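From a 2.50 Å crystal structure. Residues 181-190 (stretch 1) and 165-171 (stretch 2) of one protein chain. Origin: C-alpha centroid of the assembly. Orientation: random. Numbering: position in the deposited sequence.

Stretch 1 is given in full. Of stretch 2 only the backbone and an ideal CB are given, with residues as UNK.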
ATOM      1  N   ARG A 181      13.545  -1.303  34.345  1.00 63.58           N
ATOM      2  CA  ARG A 181      12.814  -2.130  33.402  1.00 62.87           C
ATOM      3  C   ARG A 181      11.918  -1.224  32.575  1.00 59.75           C
ATOM      4  O   ARG A 181      11.194  -0.387  33.125  1.00 58.17           O
ATOM      5  CB  ARG A 181      11.980  -3.199  34.106  1.00 66.61           C
ATOM      6  CG  ARG A 181      11.249  -4.133  33.157  1.00 64.28           C
ATOM      7  CD  ARG A 181      10.551  -5.252  33.913  1.00 70.91           C
ATOM      8  NE  ARG A 181       9.733  -4.724  34.995  1.00 71.26           N
ATOM      9  CZ  ARG A 181       8.423  -4.539  34.919  1.00 71.71           C
ATOM     10  NH1 ARG A 181       7.768  -4.858  33.811  1.00 68.01           N
ATOM     11  NH2 ARG A 181       7.765  -4.037  35.958  1.00 68.63           N
ATOM     12  N   LEU A 182      11.983  -1.376  31.261  1.00 56.96           N
ATOM     13  CA  LEU A 182      11.255  -0.514  30.350  1.00 54.50           C
ATOM     14  C   LEU A 182      10.055  -1.237  29.768  1.00 54.34           C
ATOM     15  O   LEU A 182      10.060  -2.456  29.608  1.00 54.87           O
ATOM     16  CB  LEU A 182      12.158  -0.040  29.216  1.00 52.16           C
ATOM     17  CG  LEU A 182      13.347   0.798  29.646  1.00 50.24           C
ATOM     18  CD1 LEU A 182      14.235   1.058  28.451  1.00 51.61           C
ATOM     19  CD2 LEU A 182      12.868   2.074  30.240  1.00 50.42           C
ATOM     20  N   ASP A 183       9.029  -0.472  29.446  1.00 49.63           N
ATOM     21  CA  ASP A 183       7.876  -1.017  28.745  1.00 47.89           C
ATOM     22  C   ASP A 183       8.247  -1.237  27.285  1.00 50.01           C
ATOM     23  O   ASP A 183       8.079  -0.362  26.446  1.00 53.01           O
ATOM     24  CB  ASP A 183       6.684  -0.090  28.878  1.00 47.51           C
ATOM     25  CG  ASP A 183       5.483  -0.610  28.161  1.00 52.29           C
ATOM     26  OD1 ASP A 183       5.536  -1.741  27.640  1.00 51.44           O
ATOM     27  OD2 ASP A 183       4.479   0.112  28.109  1.00 56.76           O
ATOM     28  N   THR A 184       8.722  -2.436  26.970  1.00 46.92           N
ATOM     29  CA  THR A 184       9.107  -2.760  25.609  1.00 46.79           C
ATOM     30  C   THR A 184       7.953  -2.738  24.619  1.00 51.60           C
ATOM     31  O   THR A 184       8.190  -2.912  23.426  1.00 50.79           O
ATOM     32  CB  THR A 184       9.756  -4.134  25.554  1.00 45.61           C
ATOM     33  OG1 THR A 184       8.884  -5.075  26.176  1.00 52.25           O
ATOM     34  CG2 THR A 184      11.073  -4.113  26.260  1.00 47.01           C
ATOM     35  N   ALA A 185       6.720  -2.562  25.044  1.00 49.99           N
ATOM     36  CA  ALA A 185       5.651  -2.558  24.067  1.00 49.44           C
ATOM     37  C   ALA A 185       5.436  -1.197  23.447  1.00 51.21           C
ATOM     38  O   ALA A 185       4.806  -1.113  22.393  1.00 51.12           O
ATOM     39  CB  ALA A 185       4.342  -3.033  24.694  1.00 49.64           C
ATOM     40  N   GLN A 186       5.926  -0.135  24.070  1.00 50.37           N
ATOM     41  CA  GLN A 186       5.692   1.196  23.544  1.00 49.14           C
ATOM     42  C   GLN A 186       6.571   1.440  22.329  1.00 49.38           C
ATOM     43  O   GLN A 186       7.725   1.015  22.280  1.00 48.73           O
ATOM     44  CB  GLN A 186       5.939   2.249  24.611  1.00 49.14           C
ATOM     45  CG  GLN A 186       4.950   2.160  25.756  1.00 59.36           C
ATOM     46  CD  GLN A 186       3.543   1.758  25.314  1.00 63.66           C
ATOM     47  OE1 GLN A 186       2.756   2.595  24.877  1.00 66.32           O
ATOM     48  NE2 GLN A 186       3.218   0.471  25.449  1.00 57.58           N
ATOM     49  N   ILE A 187       5.993   2.087  21.328  1.00 44.79           N
ATOM     50  CA  ILE A 187       6.646   2.329  20.054  1.00 43.02           C
ATOM     51  C   ILE A 187       6.813   3.831  19.890  1.00 43.45           C
ATOM     52  O   ILE A 187       5.829   4.565  19.911  1.00 42.79           O
ATOM     53  CB  ILE A 187       5.850   1.750  18.876  1.00 43.27           C
ATOM     54  CG1 ILE A 187       5.745   0.243  19.017  1.00 41.15           C
ATOM     55  CG2 ILE A 187       6.505   2.124  17.580  1.00 43.37           C
ATOM     56  CD1 ILE A 187       4.640  -0.349  18.222  1.00 39.87           C
ATOM     57  N   PRO A 188       8.022   4.324  19.707  1.00 40.32           N
ATOM     58  CA  PRO A 188       8.221   5.751  19.467  1.00 39.31           C
ATOM     59  C   PRO A 188       7.583   6.177  18.159  1.00 44.20           C
ATOM     60  O   PRO A 188       7.335   5.346  17.277  1.00 44.99           O
ATOM     61  CB  PRO A 188       9.745   5.887  19.405  1.00 36.64           C
ATOM     62  CG  PRO A 188      10.272   4.651  20.000  1.00 39.24           C
ATOM     63  CD  PRO A 188       9.280   3.577  19.749  1.00 38.79           C
ATOM     64  N   PRO A 189       7.280   7.459  17.994  1.00 43.36           N
ATOM     65  CA  PRO A 189       6.905   7.948  16.665  1.00 39.89           C
ATOM     66  C   PRO A 189       8.038   7.671  15.695  1.00 40.25           C
ATOM     67  O   PRO A 189       9.168   8.091  15.904  1.00 42.59           O
ATOM     68  CB  PRO A 189       6.686   9.441  16.894  1.00 39.67           C
ATOM     69  CG  PRO A 189       7.471   9.753  18.108  1.00 38.76           C
ATOM     70  CD  PRO A 189       7.350   8.548  18.971  1.00 39.83           C
ATOM     71  N   MET A 190       7.735   6.909  14.659  1.00 39.12           N
ATOM     72  CA  MET A 190       8.739   6.326  13.790  1.00 40.52           C
ATOM     73  C   MET A 190       8.545   6.820  12.374  1.00 41.56           C
ATOM     74  O   MET A 190       7.419   6.898  11.889  1.00 40.86           O
ATOM     75  CB  MET A 190       8.670   4.813  13.797  1.00 41.61           C
ATOM     76  CG  MET A 190       9.122   4.168  15.081  1.00 41.33           C
ATOM     77  SD  MET A 190      10.718   4.714  15.614  1.00 46.34           S
ATOM     78  CE  MET A 190      11.728   3.875  14.438  1.00 36.07           C
ATOM     79  N   UNK A 165       8.954  17.511  21.385  1.00 43.13           N
ATOM     80  CA  UNK A 165       9.599  16.307  21.868  1.00 42.45           C
ATOM     81  C   UNK A 165       9.081  15.098  21.121  1.00 42.74           C
ATOM     82  O   UNK A 165       7.951  15.085  20.634  1.00 43.77           O
ATOM     83  CB  UNK A 165       9.380  16.141  23.373  1.00 42.45           C
ATOM     84  N   UNK A 166       9.912  14.072  21.072  1.00 40.73           N
ATOM     85  CA  UNK A 166       9.537  12.774  20.553  1.00 41.60           C
ATOM     86  C   UNK A 166       9.640  11.759  21.678  1.00 41.96           C
ATOM     87  O   UNK A 166      10.608  11.767  22.436  1.00 46.09           O
ATOM     88  CB  UNK A 166      10.415  12.376  19.365  1.00 41.60           C
ATOM     89  N   UNK A 167       8.664  10.867  21.780  1.00 39.50           N
ATOM     90  CA  UNK A 167       8.689   9.885  22.844  1.00 37.42           C
ATOM     91  C   UNK A 167       9.714   8.801  22.580  1.00 40.19           C
ATOM     92  O   UNK A 167       9.844   8.306  21.468  1.00 43.75           O
ATOM     93  CB  UNK A 167       7.302   9.263  23.023  1.00 37.42           C
ATOM     94  N   UNK A 168      10.433   8.407  23.625  1.00 43.62           N
ATOM     95  CA  UNK A 168      11.505   7.433  23.510  1.00 42.24           C
ATOM     96  C   UNK A 168      11.140   6.103  24.158  1.00 43.79           C
ATOM     97  O   UNK A 168      11.420   5.042  23.597  1.00 41.66           O
ATOM     98  CB  UNK A 168      12.785   7.986  24.140  1.00 42.24           C
ATOM     99  N   UNK A 169      10.534   6.135  25.344  1.00 42.94           N
ATOM    100  CA  UNK A 169      10.335   4.925  26.121  1.00 41.53           C
ATOM    101  C   UNK A 169       9.534   5.251  27.369  1.00 46.29           C
ATOM    102  O   UNK A 169       9.266   6.411  27.683  1.00 47.82           O
ATOM    103  CB  UNK A 169      11.675   4.283  26.488  1.00 41.53           C
ATOM    104  N   UNK A 170       9.154   4.200  28.081  1.00 51.53           N
ATOM    105  CA  UNK A 170       8.454   4.341  29.350  1.00 55.00           C
ATOM    106  C   UNK A 170       9.146   3.504  30.410  1.00 54.66           C
ATOM    107  O   UNK A 170       9.443   2.324  30.193  1.00 49.40           O
ATOM    108  CB  UNK A 170       6.986   3.932  29.214  1.00 55.00           C
ATOM    109  N   UNK A 171       9.421   4.121  31.548  1.00 60.41           N
ATOM    110  CA  UNK A 171       9.963   3.404  32.695  1.00 60.18           C
ATOM    111  C   UNK A 171       8.805   2.809  33.478  1.00 59.17           C
ATOM    112  O   UNK A 171       7.895   3.525  33.895  1.00 62.54           O
ATOM    113  CB  UNK A 171      10.810   4.322  33.578  1.00 60.18           C
TER

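Position 165 gives little to reason from: its ideal CB has no atom of stretch 1 within 5.5 Å, so this contact sets no preference. The residue is Ala-165, which makes no contact here.

At position 166 CA-to-CB runs sideways, and the ideal CB lies 4.1 Å from Pro-189 CG. A proline ring offers carbon and no donor, so an aliphatic side chain of almost any shape would suit, and an aromatic one is not excluded. Leu-166 is deposited, with chi1 m and chi2 t; its CD2 packs 4.1 Å from Pro-189 CG.

Position 167 has phi/psi of -75/139, ordinary for a strand and open to any L-residue. Its ideal CB would sit 4.1 Å from Pro-189 CD and 5.1 Å from Pro-188 CA, which leaves room, so a small side chain is compatible. The residue is nevertheless Gly-167, and nothing visible demands it. Its contact is made by the backbone: Gly-167 O lies 3.2 Å from Pro-188 CB and 3.5 Å from Pro-189 CD.

Position 168 points away, with no atom of stretch 1 within 5.5 Å of its ideal CB. The choice is therefore left open by these coordinates, although psi of -43 departs from the extended values of its neighbours. It is Val-168, whose O approaches Pro-188 CG at 3.8 Å.

At position 169 CA-to-CB is again sideways, and the ideal CB is 4.5 Å from Leu-182 CD2. A short side chain, apolar or hydroxylated, or a beta-branched one suited to a strand, would fit beside the leucine methyls. Thr-169 is found, chi1 t, placing OG1 3.7 Å from Leu-182 CD1.

Position 170 has the most to read. Its O accepts a nearly linear hydrogen bond from Asp-183 N (2.9 Å, 169°) and a CA-H...O contact from Leu-182 CA (3.4 Å), both independent of side chain. The ideal CB is 4.0 Å from Asp-183 CB and 4.4 Å from Gln-186 CG; the nearby carboxylate would favour a basic or polar residue, and a long aliphatic chain could also lie here. Arg-170 uses its aliphatic portion: CD is 3.9 Å from Asp-183 OD2, while NE is hydrogen-bonded elsewhere in the structure.

Position 171 pairs with Leu-182 in an antiparallel, non-hydrogen-bonded bridge, so both side chains project from the same face of the sheet. With the ideal CB 4.5 Å from Leu-182 CD2, valine, isoleucine or leucine would each be reasonable. Val-171, chi1 t, brings CG2 to 4.0 Å from Leu-182 CD2.

Stretch 2, residues 165-171: ALGVTRV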
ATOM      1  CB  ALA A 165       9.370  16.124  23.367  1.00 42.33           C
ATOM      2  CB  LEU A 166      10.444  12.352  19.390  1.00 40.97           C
ATOM      3  CG  LEU A 166      10.628  13.249  18.173  1.00 38.06           C
ATOM      4  CD1 LEU A 166      11.713  12.701  17.296  1.00 39.01           C
ATOM      5  CD2 LEU A 166       9.359  13.359  17.408  1.00 40.14           C
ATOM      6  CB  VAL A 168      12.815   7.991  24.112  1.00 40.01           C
ATOM      7  CG1 VAL A 168      13.904   6.935  24.113  1.00 38.42           C
ATOM      8  CG2 VAL A 168      13.253   9.241  23.376  1.00 39.52           C
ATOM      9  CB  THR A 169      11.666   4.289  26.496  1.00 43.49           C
ATOM     10  OG1 THR A 169      11.441   2.950  26.918  1.00 46.34           O
ATOM     11  CG2 THR A 169      12.331   5.061  27.592  1.00 43.74           C
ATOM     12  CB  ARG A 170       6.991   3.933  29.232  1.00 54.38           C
ATOM     13  CG  ARG A 170       6.328   3.627  30.559  1.00 59.99           C
ATOM     14  CD  ARG A 170       4.843   3.313  30.385  1.00 62.19           C
ATOM     15  NE  ARG A 170       4.051   4.524  30.379  1.00 66.30           N
ATOM     16  CZ  ARG A 170       3.171   4.838  31.317  1.00 68.45           C
ATOM     17  NH1 ARG A 170       2.952   4.007  32.326  1.00 71.57           N
ATOM     18  NH2 ARG A 170       2.497   5.976  31.236  1.00 70.89           N
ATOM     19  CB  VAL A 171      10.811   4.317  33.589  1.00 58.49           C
ATOM     20  CG1 VAL A 171      11.438   3.485  34.679  1.00 62.82           C
ATOM     21  CG2 VAL A 171      11.890   5.011  32.792  1.00 53.82           C
TER
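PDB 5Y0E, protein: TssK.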